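Local coordinates for O-succinylhomoserine sulfhydrylase (Mycobacterium tuberculosis, PDB 3NDN), which probably catalyses the pyridoxal-5'-phosphate-dependent formation of L-homocysteine from O-succinyl-L-homoserine and hydrogen sulfide on the way to methionine, at residues R91-A96 and T207-Q212; G95-F100 and L241-Y246; G120-A125 and Q147-D152; Q289-F294 and E400-L405; R302-P307 and T327-A332. One frame throughout, in Å; residues are numbered along the deposited sequence.

Contact 1 (R91-A96 and T207-Q212)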
# COMPACT_ATOMS: atom_id res chain seq x y z
N ARG A 91 -2.69 -18.97 14.11
CA ARG A 91 -3.08 -19.78 15.28
C ARG A 91 -3.78 -21.08 14.83
O ARG A 91 -3.51 -22.16 15.38
CB ARG A 91 -4.01 -18.98 16.23
CG ARG A 91 -4.30 -19.67 17.61
CD ARG A 91 -5.60 -19.14 18.30
NE ARG A 91 -6.82 -19.42 17.53
CZ ARG A 91 -7.34 -20.64 17.31
NH1 ARG A 91 -6.75 -21.75 17.77
NH2 ARG A 91 -8.46 -20.75 16.59
N LEU A 92 -4.64 -20.96 13.83
CA LEU A 92 -5.34 -22.13 13.24
C LEU A 92 -4.38 -23.11 12.60
O LEU A 92 -4.50 -24.32 12.84
CB LEU A 92 -6.41 -21.71 12.22
CG LEU A 92 -7.71 -21.15 12.83
CD1 LEU A 92 -8.51 -20.32 11.81
CD2 LEU A 92 -8.58 -22.27 13.42
N ILE A 93 -3.43 -22.61 11.80
CA ILE A 93 -2.39 -23.46 11.16
C ILE A 93 -1.54 -24.24 12.18
O ILE A 93 -1.22 -25.43 11.99
CB ILE A 93 -1.49 -22.62 10.20
CG1 ILE A 93 -2.30 -22.16 8.97
CG2 ILE A 93 -0.21 -23.39 9.76
CD1 ILE A 93 -1.60 -21.10 8.09
N GLU A 94 -1.17 -23.57 13.27
CA GLU A 94 -0.25 -24.12 14.27
C GLU A 94 -0.95 -25.04 15.29
O GLU A 94 -0.33 -25.99 15.81
CB GLU A 94 0.49 -22.97 14.98
CG GLU A 94 1.53 -23.35 16.07
CD GLU A 94 2.85 -23.89 15.48
OE1 GLU A 94 3.19 -23.56 14.33
OE2 GLU A 94 3.54 -24.66 16.19
N GLY A 95 -2.22 -24.77 15.57
CA GLY A 95 -2.99 -25.48 16.62
C GLY A 95 -2.63 -25.04 18.04
O GLY A 95 -2.52 -25.88 18.94
N ALA A 96 -2.47 -23.73 18.23
CA ALA A 96 -2.14 -23.13 19.54
C ALA A 96 -3.42 -22.59 20.21
O ALA A 96 -4.40 -22.33 19.51
CB ALA A 96 -1.14 -22.00 19.36
N THR A 207 9.55 -24.11 9.80
CA THR A 207 8.16 -23.69 9.53
C THR A 207 7.14 -24.64 10.19
O THR A 207 7.47 -25.80 10.48
CB THR A 207 7.82 -23.57 8.00
OG1 THR A 207 7.41 -24.85 7.49
CG2 THR A 207 9.02 -23.05 7.18
N PRO A 208 5.89 -24.17 10.41
CA PRO A 208 4.83 -25.03 10.98
C PRO A 208 4.43 -26.21 10.09
O PRO A 208 3.69 -27.11 10.53
CB PRO A 208 3.64 -24.07 11.18
CG PRO A 208 3.98 -22.82 10.46
CD PRO A 208 5.47 -22.75 10.33
N LEU A 209 4.92 -26.22 8.87
CA LEU A 209 4.56 -27.29 7.97
C LEU A 209 5.44 -28.54 8.17
O LEU A 209 5.00 -29.66 7.87
CB LEU A 209 4.59 -26.81 6.52
CG LEU A 209 3.35 -26.08 6.00
CD1 LEU A 209 2.88 -24.92 6.88
CD2 LEU A 209 3.61 -25.59 4.61
N LEU A 210 6.66 -28.36 8.67
CA LEU A 210 7.60 -29.49 8.77
C LEU A 210 7.93 -29.98 10.19
O LEU A 210 8.47 -31.07 10.35
CB LEU A 210 8.89 -29.20 8.00
CG LEU A 210 8.79 -28.79 6.52
CD1 LEU A 210 10.18 -28.59 5.95
CD2 LEU A 210 7.98 -29.81 5.69
N GLN A 211 7.59 -29.19 11.21
CA GLN A 211 7.88 -29.51 12.62
C GLN A 211 6.84 -28.84 13.52
O GLN A 211 6.64 -27.62 13.45
CB GLN A 211 9.29 -29.02 13.00
CG GLN A 211 9.74 -29.36 14.43
CD GLN A 211 11.22 -29.13 14.63
OE1 GLN A 211 12.00 -30.08 14.69
NE2 GLN A 211 11.63 -27.87 14.76
N GLN A 212 6.17 -29.63 14.37
CA GLN A 212 5.09 -29.11 15.23
C GLN A 212 5.32 -29.32 16.74
O GLN A 212 5.24 -30.45 17.25
CB GLN A 212 3.73 -29.65 14.78
CG GLN A 212 3.26 -28.99 13.48
CD GLN A 212 1.84 -29.33 13.11
OE1 GLN A 212 1.54 -30.47 12.73
NE2 GLN A 212 0.94 -28.33 13.18
O HOH W 1 -2.25 -28.68 12.12
O HOH W 2 5.93 -25.79 16.17
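The C-terminal end of helix 81-94 meets the short, weakly bonded helix 207-210 in the large domain of a trans-sulfuration enzyme of the PLP aminotransferase clan, Glu-94 lying nearest Pro-208. The apolar part is small and buried. Ile-93 has CG2 anti to its backbone N (CG1 at chi1 -68°), and this methyl crosses obliquely to Pro-208 CB at 4.2 Å, with Leu-209 CD1 slightly farther off. Val-30 of helix 27-33 also touches Ile-93.

The polar contacts across the gap are indirect. Glu-94 leaves the helix with CG anti to the backbone N and then bends at chi2 (75°), which carries the carboxylate across Pro-208 at about a right angle and sets OE1 3.2 Å from Pro-208 CB. OE1 is hydrogen-bonded to Tyr-223 OH on strand 220-224, while OE2 takes a short bond of 2.6 Å from a water that reaches weakly on to Gln-211 O. A second water weakly bridges Ile-93 O and Gln-212 NE2, the extended Gln-212 side chain bringing NE2 near Ile-93 O and Glu-94 O; Ile-93 O also accepts from Gln-27 NE2.

Each segment is also tied up within itself. Thr-207 OG1 accepts from Leu-209 N in an ST turn. Beyond Gly-95, whose positive phi ends the helix, Arg-91 NH1 donates to Ala-96 O at 3.0 Å, the acceptor in the guanidinium plane and the donor almost on the C=O axis.

Contact 2 (G95-F100 and L241-Y246)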
# COMPACT_ATOMS: atom_id res chain seq x y z
N GLY A 95 -2.22 -24.77 15.57
CA GLY A 95 -2.99 -25.48 16.62
C GLY A 95 -2.63 -25.04 18.04
O GLY A 95 -2.52 -25.88 18.94
N ALA A 96 -2.47 -23.73 18.23
CA ALA A 96 -2.14 -23.13 19.54
C ALA A 96 -3.42 -22.59 20.21
O ALA A 96 -4.40 -22.33 19.51
CB ALA A 96 -1.14 -22.00 19.36
N PRO A 97 -3.41 -22.43 21.56
CA PRO A 97 -4.56 -21.83 22.27
C PRO A 97 -4.79 -20.32 21.99
O PRO A 97 -5.93 -19.87 22.01
CB PRO A 97 -4.23 -22.08 23.76
CG PRO A 97 -3.20 -23.21 23.75
CD PRO A 97 -2.40 -22.93 22.52
N ALA A 98 -3.71 -19.57 21.73
CA ALA A 98 -3.79 -18.11 21.51
C ALA A 98 -2.54 -17.54 20.81
O ALA A 98 -1.51 -18.23 20.72
CB ALA A 98 -4.09 -17.37 22.83
N ALA A 99 -2.65 -16.30 20.30
CA ALA A 99 -1.59 -15.64 19.50
C ALA A 99 -1.55 -14.10 19.65
O ALA A 99 -2.59 -13.46 19.90
CB ALA A 99 -1.76 -15.99 18.02
N PHE A 100 -0.36 -13.52 19.47
CA PHE A 100 -0.14 -12.06 19.48
C PHE A 100 0.92 -11.68 18.44
O PHE A 100 2.02 -12.24 18.44
CB PHE A 100 0.32 -11.58 20.88
CG PHE A 100 -0.22 -10.20 21.24
CD1 PHE A 100 -1.10 -10.04 22.31
CD2 PHE A 100 0.13 -9.08 20.49
CE1 PHE A 100 -1.62 -8.78 22.64
CE2 PHE A 100 -0.39 -7.80 20.81
CZ PHE A 100 -1.26 -7.66 21.89
N LEU A 241 3.04 -17.45 20.06
CA LEU A 241 1.91 -18.37 20.33
C LEU A 241 2.08 -19.17 21.65
O LEU A 241 3.18 -19.67 21.93
CB LEU A 241 1.67 -19.31 19.14
CG LEU A 241 1.43 -18.67 17.75
CD1 LEU A 241 2.74 -18.59 16.96
CD2 LEU A 241 0.40 -19.46 16.96
N GLY A 242 1.01 -19.26 22.44
CA GLY A 242 1.01 -19.96 23.76
C GLY A 242 -0.36 -20.02 24.46
O GLY A 242 -1.40 -19.86 23.81
N ASP A 243 -0.37 -20.31 25.77
CA ASP A 243 -1.61 -20.46 26.55
C ASP A 243 -2.34 -19.11 26.68
O ASP A 243 -1.69 -18.06 26.70
CB ASP A 243 -1.32 -21.00 27.96
CG ASP A 243 -0.80 -22.44 27.96
OD1 ASP A 243 -1.18 -23.24 27.09
OD2 ASP A 243 -0.02 -22.77 28.88
N ARG A 244 -3.67 -19.15 26.79
CA ARG A 244 -4.48 -17.93 26.95
C ARG A 244 -4.02 -17.01 28.10
O ARG A 244 -3.93 -15.80 27.91
CB ARG A 244 -5.98 -18.25 27.08
CG ARG A 244 -6.89 -16.99 27.11
CD ARG A 244 -8.29 -17.24 27.71
NE ARG A 244 -8.27 -18.25 28.78
CZ ARG A 244 -7.96 -18.01 30.06
NH1 ARG A 244 -7.64 -16.79 30.48
NH2 ARG A 244 -7.96 -19.02 30.92
N GLU A 245 -3.75 -17.57 29.28
CA GLU A 245 -3.39 -16.73 30.43
C GLU A 245 -2.05 -16.01 30.25
O GLU A 245 -1.86 -14.91 30.77
CB GLU A 245 -3.45 -17.49 31.78
CG GLU A 245 -2.75 -18.85 31.81
CD GLU A 245 -1.22 -18.77 31.95
OE1 GLU A 245 -0.53 -19.69 31.45
OE2 GLU A 245 -0.71 -17.80 32.58
N TYR A 246 -1.14 -16.65 29.51
CA TYR A 246 0.18 -16.09 29.21
C TYR A 246 0.10 -14.98 28.15
O TYR A 246 0.70 -13.90 28.32
CB TYR A 246 1.11 -17.24 28.75
CG TYR A 246 2.45 -16.84 28.14
CD1 TYR A 246 3.50 -16.34 28.92
CD2 TYR A 246 2.69 -17.01 26.76
CE1 TYR A 246 4.74 -16.00 28.35
CE2 TYR A 246 3.93 -16.68 26.19
CZ TYR A 246 4.93 -16.17 26.98
OH TYR A 246 6.15 -15.85 26.41
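Leu-241, on strand 238-242, carries the apolar side of this contact. Its CB sits 3.9 Å from Ala-96 CB and also lies near Ala-98 O. With chi1 -55°, CG is turned anti to the carbonyl carbon and comes to 4.2 Å from Ala-99 CB, the side chain of its antiparallel, non-hydrogen-bonded partner. From CG, branch CD2 reaches back to Ala-96 CB at 3.8 Å, so the leucine spans two alanines of the other segment; Glu-94 of helix 81-94 and Tyr-223 of the next strand also pack against it.

The backbone join is made by Gly-242 N, which donates to Ala-98 O at 3.2 Å and 159°, approaching from above the carbonyl plane. The same oxygen receives a CA-H...O contact from Leu-241 CA at 3.4 Å. Next to this bond, Pro-97 lays its ring on the Gly-242 carbonyl, CD being 3.5 Å from Gly-242 O, and lies beside Asp-243 with both side chains pointing the same way. Asp-243 holds the N-cap position of helix 244-258, and Ala-98 CB rests near Arg-244 CA in its first turn.

This is an antiparallel edge pairing: strand 98-102 is the outermost strand, within this chain, on one side of the seven-stranded, mostly parallel sheet that forms the core of the PLP-dependent large domain.

Contact 3 (G120-A125 and Q147-D152)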
# COMPACT_ATOMS: atom_id res chain seq x y z
N GLY A 120 16.23 -11.50 38.74
CA GLY A 120 16.34 -12.63 39.67
C GLY A 120 15.87 -13.99 39.15
O GLY A 120 16.20 -15.03 39.72
N ASP A 121 15.09 -13.97 38.07
CA ASP A 121 14.63 -15.20 37.42
C ASP A 121 15.75 -15.87 36.62
O ASP A 121 16.78 -15.25 36.37
CB ASP A 121 13.42 -14.91 36.52
CG ASP A 121 12.17 -14.54 37.32
OD1 ASP A 121 11.94 -15.13 38.40
OD2 ASP A 121 11.42 -13.66 36.86
N ARG A 122 15.54 -17.13 36.23
CA ARG A 122 16.61 -17.98 35.67
C ARG A 122 16.25 -18.56 34.29
O ARG A 122 15.16 -19.11 34.12
CB ARG A 122 16.89 -19.13 36.66
CG ARG A 122 18.04 -20.09 36.28
CD ARG A 122 18.39 -21.02 37.47
NE ARG A 122 19.72 -21.64 37.30
CZ ARG A 122 19.94 -22.80 36.70
NH1 ARG A 122 18.92 -23.51 36.22
NH2 ARG A 122 21.18 -23.27 36.59
N LEU A 123 17.18 -18.43 33.34
CA LEU A 123 17.02 -18.95 31.96
C LEU A 123 18.10 -19.99 31.63
O LEU A 123 19.27 -19.77 31.94
CB LEU A 123 17.09 -17.78 30.94
CG LEU A 123 17.34 -18.04 29.43
CD1 LEU A 123 16.20 -18.83 28.80
CD2 LEU A 123 17.58 -16.75 28.64
N VAL A 124 17.71 -21.11 31.02
CA VAL A 124 18.67 -22.06 30.44
C VAL A 124 18.52 -22.10 28.91
O VAL A 124 17.46 -22.43 28.39
CB VAL A 124 18.52 -23.48 31.05
CG1 VAL A 124 19.48 -24.47 30.39
CG2 VAL A 124 18.76 -23.44 32.57
N ALA A 125 19.60 -21.78 28.19
CA ALA A 125 19.52 -21.65 26.73
C ALA A 125 20.59 -22.47 26.04
O ALA A 125 21.66 -22.65 26.59
CB ALA A 125 19.66 -20.18 26.33
N GLN A 147 19.39 -14.28 35.34
CA GLN A 147 20.46 -15.29 35.37
C GLN A 147 20.35 -16.23 34.16
O GLN A 147 19.35 -16.96 34.03
CB GLN A 147 20.42 -16.15 36.65
CG GLN A 147 20.23 -15.41 37.99
CD GLN A 147 20.21 -16.37 39.19
OE1 GLN A 147 19.25 -16.42 39.96
NE2 GLN A 147 21.27 -17.17 39.32
N THR A 148 21.37 -16.24 33.31
CA THR A 148 21.39 -17.08 32.11
C THR A 148 22.53 -18.11 32.16
O THR A 148 23.69 -17.75 32.42
CB THR A 148 21.52 -16.21 30.82
OG1 THR A 148 20.44 -15.28 30.76
CG2 THR A 148 21.53 -17.07 29.56
N VAL A 149 22.18 -19.38 31.94
CA VAL A 149 23.12 -20.48 31.82
C VAL A 149 23.04 -21.13 30.43
O VAL A 149 21.95 -21.50 29.98
CB VAL A 149 22.85 -21.56 32.91
CG1 VAL A 149 23.86 -22.69 32.83
CG2 VAL A 149 22.86 -20.93 34.31
N PHE A 150 24.19 -21.30 29.78
CA PHE A 150 24.24 -21.89 28.43
C PHE A 150 24.66 -23.36 28.47
O PHE A 150 25.43 -23.76 29.34
CB PHE A 150 25.20 -21.10 27.51
CG PHE A 150 24.64 -19.77 27.04
CD1 PHE A 150 23.66 -19.73 26.04
CD2 PHE A 150 25.11 -18.57 27.56
CE1 PHE A 150 23.14 -18.52 25.59
CE2 PHE A 150 24.59 -17.33 27.11
CZ PHE A 150 23.60 -17.31 26.11
N VAL A 151 24.09 -24.16 27.56
CA VAL A 151 24.46 -25.57 27.37
C VAL A 151 24.68 -25.86 25.90
O VAL A 151 24.21 -25.11 25.03
CB VAL A 151 23.37 -26.55 27.90
CG1 VAL A 151 23.16 -26.39 29.40
CG2 VAL A 151 22.05 -26.38 27.13
N ASP A 152 25.39 -26.95 25.60
CA ASP A 152 25.46 -27.45 24.22
C ASP A 152 24.16 -28.19 23.90
O ASP A 152 23.85 -29.22 24.52
CB ASP A 152 26.66 -28.37 23.99
CG ASP A 152 28.00 -27.66 24.18
OD1 ASP A 152 28.15 -26.49 23.77
OD2 ASP A 152 28.92 -28.31 24.73
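The Phe-150 ring takes the Thr-148 CG2 methyl on one face, 3.9 Å above its plane and displaced toward the rim, and is stacked with Phe-134. Across the strands, Ala-125 CB approaches Phe-150 CE1 at 3.9 Å. A second flat group, the guanidinium of the extended Arg-122, meets Val-149 CG2 obliquely at 3.7 Å through NH2, while its NH1 is bound by Thr-167 OG1 and Ala-162 O.

Between these groups the backbones run parallel, 4.7 Å apart at their closest and 20° from exact alignment. Five hydrogen bonds alternate across the gap, from Gln-147 N to Asp-121 O through to Val-151 N to Ala-125 O. The shortest and straightest joins Leu-123 N to Gln-147 O, at 2.7 Å and 172°.

On the Leu-123 side, Leu-123 and Thr-148 lie alongside one another, with CD2 of the leucine 3.9 Å from OG1 of the threonine; that hydroxyl is hydrogen-bonded to Cys-137 O.

The pair frames the beta-alpha-beta unit 122-126, 131-143, 147-151, with strand 147-151 outermost in the sheet within this chain. Helix 131-143 covers the face of Leu-123 and Phe-150, helix 156-162 packs against Val-124 and Val-151, and strand 169-173 bonds to the other edge of 122-126.

Contact 4 (Q289-F294 and E400-L405)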
# COMPACT_ATOMS: atom_id res chain seq x y z
N GLN A 289 16.14 -31.02 -1.17
CA GLN A 289 16.53 -32.44 -1.07
C GLN A 289 17.35 -32.86 -2.29
O GLN A 289 18.38 -33.53 -2.15
CB GLN A 289 15.27 -33.32 -0.94
CG GLN A 289 15.52 -34.83 -0.84
CD GLN A 289 15.85 -35.30 0.57
OE1 GLN A 289 15.19 -34.91 1.54
NE2 GLN A 289 16.85 -36.16 0.68
N ARG A 290 16.90 -32.47 -3.49
CA ARG A 290 17.63 -32.78 -4.73
C ARG A 290 19.01 -32.10 -4.80
O ARG A 290 19.98 -32.69 -5.28
CB ARG A 290 16.81 -32.42 -5.99
CG ARG A 290 15.67 -33.38 -6.36
CD ARG A 290 15.03 -33.01 -7.72
NE ARG A 290 16.02 -32.97 -8.79
CZ ARG A 290 15.85 -32.45 -10.00
NH1 ARG A 290 14.69 -31.89 -10.36
NH2 ARG A 290 16.85 -32.48 -10.88
N ILE A 291 19.07 -30.85 -4.36
CA ILE A 291 20.32 -30.06 -4.35
C ILE A 291 21.34 -30.62 -3.35
O ILE A 291 22.54 -30.69 -3.64
CB ILE A 291 20.01 -28.51 -4.15
CG1 ILE A 291 19.38 -27.93 -5.42
CG2 ILE A 291 21.29 -27.71 -3.80
CD1 ILE A 291 18.62 -26.59 -5.23
N ALA A 292 20.86 -31.06 -2.18
CA ALA A 292 21.72 -31.69 -1.17
C ALA A 292 22.35 -32.97 -1.69
O ALA A 292 23.55 -33.21 -1.50
CB ALA A 292 20.92 -31.97 0.10
N GLU A 293 21.55 -33.79 -2.38
CA GLU A 293 22.04 -35.03 -2.99
C GLU A 293 23.06 -34.78 -4.12
O GLU A 293 24.05 -35.53 -4.27
CB GLU A 293 20.86 -35.90 -3.46
CG GLU A 293 19.98 -36.42 -2.30
CD GLU A 293 18.64 -36.98 -2.76
OE1 GLU A 293 18.26 -36.78 -3.94
OE2 GLU A 293 17.94 -37.60 -1.92
N PHE A 294 22.84 -33.73 -4.91
CA PHE A 294 23.75 -33.35 -5.99
C PHE A 294 25.12 -32.90 -5.45
O PHE A 294 26.17 -33.34 -5.93
CB PHE A 294 23.13 -32.28 -6.92
CG PHE A 294 24.11 -31.68 -7.90
CD1 PHE A 294 24.43 -32.35 -9.09
CD2 PHE A 294 24.75 -30.48 -7.61
CE1 PHE A 294 25.34 -31.81 -9.98
CE2 PHE A 294 25.68 -29.93 -8.51
CZ PHE A 294 25.97 -30.59 -9.69
N GLU A 400 12.81 -21.22 -8.23
CA GLU A 400 13.30 -21.41 -9.61
C GLU A 400 13.36 -22.92 -9.97
O GLU A 400 13.36 -23.79 -9.07
CB GLU A 400 14.67 -20.74 -9.82
CG GLU A 400 14.77 -19.28 -9.36
CD GLU A 400 15.30 -19.13 -7.93
OE1 GLU A 400 15.04 -20.00 -7.08
OE2 GLU A 400 15.95 -18.11 -7.63
N ASP A 401 13.34 -23.23 -11.27
CA ASP A 401 13.51 -24.62 -11.76
C ASP A 401 14.73 -25.28 -11.11
O ASP A 401 15.81 -24.69 -11.08
CB ASP A 401 13.65 -24.63 -13.28
CG ASP A 401 13.65 -26.04 -13.87
OD1 ASP A 401 12.56 -26.60 -14.08
OD2 ASP A 401 14.74 -26.58 -14.14
N THR A 402 14.56 -26.49 -10.57
CA THR A 402 15.66 -27.19 -9.87
C THR A 402 16.85 -27.44 -10.80
O THR A 402 18.02 -27.36 -10.38
CB THR A 402 15.17 -28.51 -9.20
OG1 THR A 402 14.02 -28.23 -8.39
CG2 THR A 402 16.27 -29.11 -8.32
N ASP A 403 16.56 -27.74 -12.06
CA ASP A 403 17.60 -27.96 -13.07
C ASP A 403 18.42 -26.70 -13.37
O ASP A 403 19.61 -26.79 -13.62
CB ASP A 403 16.98 -28.49 -14.37
CG ASP A 403 16.37 -29.88 -14.23
OD1 ASP A 403 16.84 -30.68 -13.37
OD2 ASP A 403 15.44 -30.18 -15.01
N ASP A 404 17.78 -25.53 -13.35
CA ASP A 404 18.47 -24.27 -13.62
C ASP A 404 19.41 -23.93 -12.44
O ASP A 404 20.50 -23.39 -12.65
CB ASP A 404 17.47 -23.11 -13.85
CG ASP A 404 16.69 -23.22 -15.18
OD1 ASP A 404 17.19 -23.81 -16.16
OD2 ASP A 404 15.56 -22.67 -15.25
N LEU A 405 18.98 -24.24 -11.21
CA LEU A 405 19.79 -23.99 -10.00
C LEU A 405 21.03 -24.91 -9.93
O LEU A 405 22.13 -24.46 -9.60
CB LEU A 405 18.95 -24.11 -8.73
CG LEU A 405 17.86 -23.04 -8.50
CD1 LEU A 405 16.88 -23.47 -7.41
CD2 LEU A 405 18.49 -21.68 -8.15
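Arg-290 closes over Thr-402 and ends on Asp-403. The Thr-402 CG2 methyl lies 3.7 Å above the guanidinium plane, over its centre, while NH2 donates at the edge to Asp-403 OD1 in a salt bridge of 3.1 Å and 159°. The oxygen is met nearly along its C-O axis, yet the carboxylate plane is turned 71° from the guanidinium. Beside this pair, Ile-291 CD1 crosses Leu-405 CD1 obliquely at 4.2 Å.

A bend at chi3 (56°) folds the arginine over the threonine. Thr-402 has CG2 anti to its backbone N, and its OG1 is hydrogen-bonded to Ser-287 OG on the facing helix. Asp-401 OD2, at the N-cap, accepts weakly from Asp-403 N and Asp-404 N, capping the turn that carries Asp-403.

Helix 277-296 thus packs on the start of the C-terminal helix 402-413, with Ile-406 and Ile-409 continuing the interface, while Glu-400 and Asp-404 bond to Arg-33 and Thr-29 of a neighbouring subunit.

Contact 5 (R302-P307 and T327-A332)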
# COMPACT_ATOMS: atom_id res chain seq x y z
N ARG A 302 33.61 -31.56 0.15
CA ARG A 302 34.05 -32.41 1.29
C ARG A 302 32.91 -33.06 2.09
O ARG A 302 32.94 -34.27 2.34
CB ARG A 302 34.99 -31.63 2.24
CG ARG A 302 35.56 -32.50 3.41
CD ARG A 302 36.47 -31.70 4.35
NE ARG A 302 37.70 -31.27 3.68
CZ ARG A 302 38.41 -30.18 4.00
NH1 ARG A 302 38.03 -29.38 4.99
NH2 ARG A 302 39.50 -29.88 3.32
N TRP A 303 31.92 -32.26 2.53
CA TRP A 303 30.77 -32.75 3.30
C TRP A 303 29.53 -31.86 3.09
O TRP A 303 29.66 -30.69 2.72
CB TRP A 303 31.06 -32.89 4.81
CG TRP A 303 31.55 -31.63 5.57
CD1 TRP A 303 32.82 -31.39 6.02
CD2 TRP A 303 30.76 -30.49 5.99
NE1 TRP A 303 32.88 -30.18 6.68
CE2 TRP A 303 31.63 -29.60 6.67
CE3 TRP A 303 29.41 -30.12 5.86
CZ2 TRP A 303 31.21 -28.38 7.21
CZ3 TRP A 303 28.98 -28.89 6.38
CH2 TRP A 303 29.88 -28.04 7.05
N VAL A 304 28.35 -32.44 3.30
CA VAL A 304 27.08 -31.70 3.26
C VAL A 304 26.35 -31.84 4.60
O VAL A 304 26.41 -32.89 5.25
CB VAL A 304 26.17 -32.18 2.10
CG1 VAL A 304 24.83 -31.40 2.05
CG2 VAL A 304 26.88 -32.07 0.76
N ARG A 305 25.65 -30.78 5.03
CA ARG A 305 24.75 -30.89 6.17
C ARG A 305 23.32 -30.52 5.75
O ARG A 305 23.07 -29.40 5.29
CB ARG A 305 25.23 -30.05 7.36
CG ARG A 305 26.40 -30.64 8.18
CD ARG A 305 25.97 -31.85 9.01
NE ARG A 305 27.06 -32.33 9.86
CZ ARG A 305 27.97 -33.25 9.51
NH1 ARG A 305 27.92 -33.84 8.31
NH2 ARG A 305 28.92 -33.60 10.36
N TYR A 306 22.42 -31.50 5.85
CA TYR A 306 20.99 -31.38 5.54
C TYR A 306 20.31 -32.51 6.32
O TYR A 306 20.72 -33.66 6.22
CB TYR A 306 20.72 -31.51 4.03
CG TYR A 306 19.26 -31.28 3.61
CD1 TYR A 306 18.68 -30.00 3.68
CD2 TYR A 306 18.45 -32.34 3.15
CE1 TYR A 306 17.35 -29.78 3.30
CE2 TYR A 306 17.11 -32.13 2.77
CZ TYR A 306 16.57 -30.85 2.85
OH TYR A 306 15.25 -30.65 2.50
N PRO A 307 19.27 -32.18 7.13
CA PRO A 307 18.69 -33.14 8.10
C PRO A 307 18.05 -34.40 7.49
O PRO A 307 17.94 -35.41 8.20
CB PRO A 307 17.61 -32.30 8.81
CG PRO A 307 18.08 -30.90 8.67
CD PRO A 307 18.61 -30.86 7.25
N THR A 327 14.56 -25.97 3.77
CA THR A 327 14.87 -25.28 2.50
C THR A 327 16.30 -24.69 2.40
O THR A 327 16.59 -23.93 1.46
CB THR A 327 13.86 -24.13 2.21
OG1 THR A 327 14.02 -23.11 3.19
CG2 THR A 327 12.41 -24.63 2.23
N VAL A 328 17.17 -25.03 3.36
CA VAL A 328 18.56 -24.53 3.42
C VAL A 328 19.57 -25.70 3.39
O VAL A 328 19.40 -26.69 4.11
CB VAL A 328 18.78 -23.68 4.69
CG1 VAL A 328 20.15 -23.02 4.68
CG2 VAL A 328 17.69 -22.60 4.83
N VAL A 329 20.61 -25.56 2.57
CA VAL A 329 21.69 -26.58 2.44
C VAL A 329 23.07 -25.97 2.76
O VAL A 329 23.47 -24.98 2.14
CB VAL A 329 21.73 -27.18 1.03
CG1 VAL A 329 22.75 -28.34 0.94
CG2 VAL A 329 20.33 -27.63 0.58
N THR A 330 23.80 -26.58 3.69
CA THR A 330 25.16 -26.14 4.07
C THR A 330 26.19 -27.17 3.57
O THR A 330 25.95 -28.38 3.66
CB THR A 330 25.24 -25.94 5.61
OG1 THR A 330 24.25 -24.98 6.03
CG2 THR A 330 26.62 -25.44 6.05
N PHE A 331 27.32 -26.70 3.03
CA PHE A 331 28.42 -27.59 2.59
C PHE A 331 29.83 -26.99 2.75
O PHE A 331 29.99 -25.78 2.91
CB PHE A 331 28.21 -28.09 1.16
CG PHE A 331 28.37 -27.01 0.10
CD1 PHE A 331 29.54 -26.94 -0.65
CD2 PHE A 331 27.35 -26.10 -0.17
CE1 PHE A 331 29.71 -25.96 -1.64
CE2 PHE A 331 27.49 -25.12 -1.17
CZ PHE A 331 28.68 -25.05 -1.90
N ALA A 332 30.85 -27.85 2.66
CA ALA A 332 32.25 -27.42 2.74
C ALA A 332 33.05 -27.90 1.52
O ALA A 332 32.90 -29.05 1.08
CB ALA A 332 32.91 -27.92 4.04
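Thr-330 O is met twice from strand 303-305: by one hydrogen bond from Arg-305 N, at 2.8 Å and an almost straight 178° in the carbonyl plane, and by a longer CA-H...O contact from Val-304 CA. This is the outer antiparallel pairing of the five-stranded mixed sheet in the C-terminal domain. The return bond, Thr-330 N to Arg-305 O, is weak, but farther along Ala-332 N donates to Trp-303 O and Ala-332 O accepts from Arg-302 N at 2.8 Å. Trp-303 N is buried without a partner.

On the opposite face from Trp-303, Val-304 CG1 crosses Val-329 CG1 obliquely at 3.9 Å, its CG2 lies near Phe-331 CB, and Leu-295 of helix 277-296 packs against the valine. Past the strand end, Tyr-306 turns its ring edge to Val-328 O, with CD1 3.4 Å away in the ring plane; its hydroxyl is bonded to Gly-326 O. Thr-330 OG1 binds Pro-178 O and Gln-180 NE2.

Trp-303 takes the crowded chi1 position (57°), CG between backbone N and carbonyl carbon, which swings the indole across the neighbouring strand. Ala-332 CB makes a CH-pi contact over its face, 3.6 Å from the centroid of the five-membered ring.

In the fold
Contacts 1 and 2 share Gly-95 and Ala-96 and touch where Arg-91 and Glu-94 pack on Leu-241, their centres about 12 Å apart. Contact 3 is nested in the loops both close and belongs to the same sheet as contact 2, at the other edge, with centres about 24 Å apart. Contacts 4 and 5 form a second cluster, centres about 13 Å apart, in which Ala-292 of helix 277-296 lies against Tyr-306 and Val-329. The same helix reaches Leu-209 of contact 1, linking the clusters. The crystallised enzyme holds pyridoxal 5'-phosphate covalently; Lys-227, the predicted attachment site, precedes His-228, which touches Thr-207 of contact 1 and bonds to Thr-327 of contact 5.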